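Local coordinates for heme-binding protein A (Haemophilus parasuis 29755, PDB 3TPA) that probably binds glutathione as a periplasmic receptor of the family 5 extracellular solute-binding proteins, at residues Asn262-Gly268 with Ser484-Leu490; Thr296-Val302 with Ile479-His483. The protein carries 1 engineered substitution. Residues are numbered along the deposited sequence.

How the interactions relate
One long strand can serve several contacts, and both interactions here use strand 478-491 in this way. In interaction 1 its C-terminal part pairs with strand 261-276, its neighbour in the six-stranded sheet, and side chains of that part reach strand 243-244 of another sheet. In interaction 2 the preceding residues of the same strand receive helix 298-306 on one face, a helix-on-sheet packing inside one lobe. The centres lie about 20 Å apart, yet the contacts meet where Ser484 follows His483: Gly268 O of interaction 1 packs against His483 CB of interaction 2 at 4.2 Å.

Interaction 1: residues Asn262-Gly268 with Ser484-Leu490; sequences NLLEREG and SINYVPL
Strands 261-276 and 478-491 pair antiparallel, consistent with a strand pair linking the lobes as in family relatives. The axes of 262-267 and 484-490 lie 4.5 Å apart at 156°. Non-hydrogen-bonded pairs Leu263-Pro489 and Glu265-Tyr487 share one face, hydrogen-bonded pairs Asn262-Leu490, Leu264-Val488 and Arg266-Asn486 the other; Glu267 and Ile485 diverge. Asn262 N donates to Leu490 O at 2.8 Å. Leu263, chi1 t, sets CD1 3.9 Å from Pro489 CG, over helix 249-255. Leu264, m, bonds both ways with Val488 (Leu264 O to Val488 N 2.9 Å) and sets CD1 3.5 Å from Leu490 CD1. Glu265, p, opposes Tyr487, m; a water donates to Glu265 OE2 (2.9 Å) and accepts from Tyr487 OH (2.5 Å). Arg266 O accepts from Asn486 N at 2.8 Å; Arg266 NH2 hydrogen-bonds Gly49 O. Glu267 OE2 hydrogen-bonds Thr311 OG1. Beyond the last bridge, Gly268 N donates to Ser484 O at 2.7 Å. Seven backbone bonds carry the register, so leucine packing and water-bridged polar groups can share one ribbon.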
# COMPACT_ATOMS: atom_id res chain seq x y z
N ASN A 262 -22.77 8.29 -3.14
CA ASN A 262 -21.70 8.86 -3.93
C ASN A 262 -20.56 7.83 -3.90
O ASN A 262 -19.79 7.78 -2.94
CB ASN A 262 -21.26 10.18 -3.29
CG ASN A 262 -20.02 10.77 -3.94
OD1 ASN A 262 -19.69 10.47 -5.09
ND2 ASN A 262 -19.32 11.61 -3.19
N LEU A 263 -20.50 6.99 -4.93
CA LEU A 263 -19.51 5.92 -4.97
C LEU A 263 -18.20 6.41 -5.58
O LEU A 263 -18.12 6.63 -6.79
CB LEU A 263 -20.03 4.72 -5.77
CG LEU A 263 -19.03 3.56 -5.84
CD1 LEU A 263 -18.89 2.88 -4.47
CD2 LEU A 263 -19.42 2.55 -6.90
N LEU A 264 -17.17 6.58 -4.75
CA LEU A 264 -15.85 6.96 -5.24
C LEU A 264 -15.01 5.72 -5.59
O LEU A 264 -15.06 4.71 -4.88
CB LEU A 264 -15.11 7.80 -4.20
CG LEU A 264 -15.80 9.06 -3.68
CD1 LEU A 264 -14.99 9.69 -2.55
CD2 LEU A 264 -16.03 10.06 -4.80
N GLU A 265 -14.24 5.80 -6.67
CA GLU A 265 -13.38 4.68 -7.08
C GLU A 265 -12.07 5.16 -7.68
O GLU A 265 -11.99 6.26 -8.23
CB GLU A 265 -14.08 3.80 -8.11
CG GLU A 265 -14.53 4.55 -9.36
CD GLU A 265 -15.24 3.63 -10.33
OE1 GLU A 265 -16.48 3.70 -10.43
OE2 GLU A 265 -14.56 2.82 -10.99
N ARG A 266 -11.05 4.33 -7.56
CA ARG A 266 -9.79 4.54 -8.25
C ARG A 266 -8.94 3.27 -8.17
O ARG A 266 -9.17 2.41 -7.33
CB ARG A 266 -9.04 5.74 -7.68
CG ARG A 266 -8.64 5.61 -6.22
CD ARG A 266 -7.79 6.81 -5.80
NE ARG A 266 -6.50 6.78 -6.46
CZ ARG A 266 -5.66 7.81 -6.54
NH1 ARG A 266 -4.51 7.66 -7.16
NH2 ARG A 266 -5.98 8.98 -6.01
N GLU A 267 -7.97 3.16 -9.05
CA GLU A 267 -7.13 1.96 -9.13
C GLU A 267 -6.29 1.82 -7.88
O GLU A 267 -5.82 2.80 -7.33
CB GLU A 267 -6.26 2.02 -10.39
CG GLU A 267 -7.11 2.14 -11.66
CD GLU A 267 -6.28 2.25 -12.92
OE1 GLU A 267 -5.23 2.93 -12.88
OE2 GLU A 267 -6.65 1.66 -13.94
N GLY A 268 -6.13 0.58 -7.42
CA GLY A 268 -5.28 0.31 -6.28
C GLY A 268 -3.84 0.34 -6.76
O GLY A 268 -3.59 0.16 -7.94
N SER A 484 -6.48 -3.78 -9.20
CA SER A 484 -7.82 -3.81 -8.60
C SER A 484 -8.32 -2.37 -8.51
O SER A 484 -7.54 -1.42 -8.62
CB SER A 484 -7.79 -4.45 -7.22
OG SER A 484 -7.25 -3.54 -6.27
N ILE A 485 -9.63 -2.22 -8.35
CA ILE A 485 -10.21 -0.91 -8.09
C ILE A 485 -10.65 -0.80 -6.64
O ILE A 485 -11.30 -1.71 -6.12
CB ILE A 485 -11.42 -0.63 -8.98
CG1 ILE A 485 -10.97 -0.42 -10.42
CG2 ILE A 485 -12.16 0.61 -8.48
CD1 ILE A 485 -12.11 -0.27 -11.41
N ASN A 486 -10.30 0.29 -5.97
CA ASN A 486 -10.77 0.51 -4.61
C ASN A 486 -12.03 1.36 -4.63
O ASN A 486 -12.13 2.31 -5.40
CB ASN A 486 -9.71 1.20 -3.76
CG ASN A 486 -8.55 0.27 -3.40
OD1 ASN A 486 -8.75 -0.90 -3.05
ND2 ASN A 486 -7.34 0.79 -3.47
N TYR A 487 -12.97 1.02 -3.75
CA TYR A 487 -14.21 1.77 -3.65
C TYR A 487 -14.37 2.39 -2.28
O TYR A 487 -14.11 1.75 -1.27
CB TYR A 487 -15.40 0.86 -3.92
CG TYR A 487 -15.45 0.31 -5.32
CD1 TYR A 487 -15.79 1.12 -6.38
CD2 TYR A 487 -15.15 -1.02 -5.57
CE1 TYR A 487 -15.83 0.63 -7.67
CE2 TYR A 487 -15.19 -1.53 -6.87
CZ TYR A 487 -15.54 -0.70 -7.91
OH TYR A 487 -15.59 -1.17 -9.20
N VAL A 488 -14.82 3.63 -2.25
CA VAL A 488 -15.31 4.24 -1.02
C VAL A 488 -16.76 4.70 -1.23
O VAL A 488 -17.01 5.75 -1.82
CB VAL A 488 -14.44 5.41 -0.55
CG1 VAL A 488 -15.08 6.09 0.65
CG2 VAL A 488 -13.03 4.95 -0.18
N PRO A 489 -17.72 3.89 -0.75
CA PRO A 489 -19.13 4.27 -0.88
C PRO A 489 -19.52 5.28 0.19
O PRO A 489 -19.43 4.99 1.38
CB PRO A 489 -19.87 2.94 -0.66
CG PRO A 489 -18.79 1.85 -0.70
CD PRO A 489 -17.56 2.54 -0.19
N LEU A 490 -19.94 6.47 -0.24
CA LEU A 490 -20.31 7.52 0.69
C LEU A 490 -21.79 7.87 0.62
O LEU A 490 -22.39 7.83 -0.45
CB LEU A 490 -19.55 8.80 0.37
CG LEU A 490 -18.03 8.81 0.45
CD1 LEU A 490 -17.52 10.12 -0.12
CD2 LEU A 490 -17.59 8.60 1.89
O HOH W 1 -15.95 0.28 -11.23
O HOH W 2 -6.14 3.16 -4.63

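Interaction 2: residues Thr296-Val302 with Ile479-His483; sequences TDKKAIV and IPFAH
Helix 298-302 packs across strand 479-483 through a few side chains, a compact example of helix-on-sheet packing. The helix lies over the strand with the axes 8.1 Å apart and the N-to-C directions 38° from each other. Asp297 is the N-cap of the helix, its OD1 accepting from Ala300 N at 3.2 Å. Ile479, chi1 m and chi2 t, points toward the helix side and places CD1 3.7 Å from Thr296 OG1, a hydroxyl bonded to Leu292 O; Ile479 CG2 is 4.1 Å from Lys298 CE. The CA-to-CB bond of Pro480 points away; its O accepts from Lys298 NZ at 2.9 Å, reached by an extended m, t, t, t side chain, and the same amine also hydrogen-bonds to His293. Phe481 departs from regular strand geometry, with phi/psi of -131/-24, and with Ala482 it faces Ala272 of strand 261-276 as a classic beta bulge. The bulge directs both consecutive CB atoms toward the helix. Phe481, chi1 p, is the residue most covered by the other segment, 83 Å² of it: its CB lies 3.8 Å from Lys298 CG and its CE1 3.8 Å from Ile301 CG2, and the Phe481 side chain also touches Thr371 of helix 368-381. Ala482 CB then meets Val302 CG2 at 3.9 Å, and Val302 CG2 also approaches Phe481 O at 3.7 Å. His483 points away and bonds Asn270 O through ND1. Helices layered on a mixed sheet in this way are typical of the alpha/beta lobes of extracellular solute-binding proteins.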
# COMPACT_ATOMS: atom_id res chain seq x y z
N THR A 296 -2.83 -14.52 -23.52
CA THR A 296 -3.44 -14.17 -22.24
C THR A 296 -4.53 -13.14 -22.53
O THR A 296 -4.25 -12.01 -22.93
CB THR A 296 -2.40 -13.62 -21.20
OG1 THR A 296 -1.38 -14.59 -20.98
CG2 THR A 296 -3.06 -13.31 -19.85
N ASP A 297 -5.78 -13.57 -22.37
CA ASP A 297 -6.94 -12.72 -22.65
C ASP A 297 -7.21 -11.87 -21.41
O ASP A 297 -7.97 -12.28 -20.54
CB ASP A 297 -8.17 -13.61 -22.93
CG ASP A 297 -9.30 -12.84 -23.61
OD1 ASP A 297 -9.35 -11.61 -23.49
OD2 ASP A 297 -10.15 -13.49 -24.26
N LYS A 298 -6.56 -10.71 -21.32
CA LYS A 298 -6.64 -9.90 -20.12
C LYS A 298 -8.05 -9.33 -19.90
O LYS A 298 -8.54 -9.29 -18.77
CB LYS A 298 -5.61 -8.76 -20.15
CG LYS A 298 -4.15 -9.23 -20.32
CD LYS A 298 -3.16 -8.06 -20.37
CE LYS A 298 -1.75 -8.53 -20.76
NZ LYS A 298 -0.74 -7.44 -20.62
N LYS A 299 -8.69 -8.87 -20.97
CA LYS A 299 -10.05 -8.33 -20.85
C LYS A 299 -11.03 -9.38 -20.32
O LYS A 299 -11.84 -9.09 -19.45
CB LYS A 299 -10.55 -7.79 -22.19
CG LYS A 299 -11.94 -7.14 -22.13
CD LYS A 299 -12.53 -6.95 -23.53
CE LYS A 299 -13.84 -6.17 -23.51
NZ LYS A 299 -14.93 -6.86 -22.76
N ALA A 300 -10.94 -10.61 -20.85
CA ALA A 300 -11.76 -11.72 -20.35
C ALA A 300 -11.52 -11.96 -18.86
O ALA A 300 -12.45 -12.14 -18.10
CB ALA A 300 -11.46 -13.01 -21.14
N ILE A 301 -10.25 -11.99 -18.46
CA ILE A 301 -9.90 -12.23 -17.06
C ILE A 301 -10.50 -11.16 -16.14
O ILE A 301 -11.18 -11.47 -15.18
CB ILE A 301 -8.37 -12.27 -16.86
CG1 ILE A 301 -7.81 -13.47 -17.62
CG2 ILE A 301 -8.00 -12.36 -15.38
CD1 ILE A 301 -6.29 -13.52 -17.65
N VAL A 302 -10.23 -9.91 -16.47
CA VAL A 302 -10.72 -8.81 -15.65
C VAL A 302 -12.23 -8.84 -15.60
O VAL A 302 -12.82 -8.69 -14.54
CB VAL A 302 -10.25 -7.45 -16.20
CG1 VAL A 302 -10.94 -6.31 -15.47
CG2 VAL A 302 -8.74 -7.33 -16.08
N ILE A 479 3.48 -11.57 -16.90
CA ILE A 479 2.43 -11.02 -17.74
C ILE A 479 1.48 -10.25 -16.85
O ILE A 479 0.61 -10.83 -16.21
CB ILE A 479 1.67 -12.16 -18.45
CG1 ILE A 479 2.62 -13.01 -19.30
CG2 ILE A 479 0.53 -11.61 -19.30
CD1 ILE A 479 2.08 -14.37 -19.68
N PRO A 480 1.63 -8.92 -16.79
CA PRO A 480 0.67 -8.11 -16.02
C PRO A 480 -0.71 -8.23 -16.64
O PRO A 480 -0.81 -8.21 -17.86
CB PRO A 480 1.20 -6.68 -16.21
CG PRO A 480 2.70 -6.87 -16.47
CD PRO A 480 2.70 -8.08 -17.38
N PHE A 481 -1.75 -8.36 -15.83
CA PHE A 481 -3.10 -8.31 -16.38
C PHE A 481 -4.12 -7.38 -15.69
O PHE A 481 -5.08 -6.96 -16.32
CB PHE A 481 -3.69 -9.72 -16.58
CG PHE A 481 -3.87 -10.51 -15.30
CD1 PHE A 481 -4.97 -10.30 -14.49
CD2 PHE A 481 -2.94 -11.50 -14.94
CE1 PHE A 481 -5.15 -11.04 -13.32
CE2 PHE A 481 -3.11 -12.25 -13.77
CZ PHE A 481 -4.22 -12.01 -12.95
N ALA A 482 -3.94 -7.07 -14.40
CA ALA A 482 -4.94 -6.24 -13.73
C ALA A 482 -4.41 -5.40 -12.59
O ALA A 482 -3.43 -5.76 -11.92
CB ALA A 482 -6.09 -7.10 -13.22
N HIS A 483 -5.06 -4.26 -12.39
CA HIS A 483 -4.99 -3.56 -11.13
C HIS A 483 -6.39 -3.65 -10.52
O HIS A 483 -7.39 -3.62 -11.24
CB HIS A 483 -4.66 -2.08 -11.34
CG HIS A 483 -3.49 -1.85 -12.25
ND1 HIS A 483 -2.20 -2.19 -11.90
CD2 HIS A 483 -3.42 -1.30 -13.48
CE1 HIS A 483 -1.38 -1.86 -12.88
NE2 HIS A 483 -2.09 -1.31 -13.85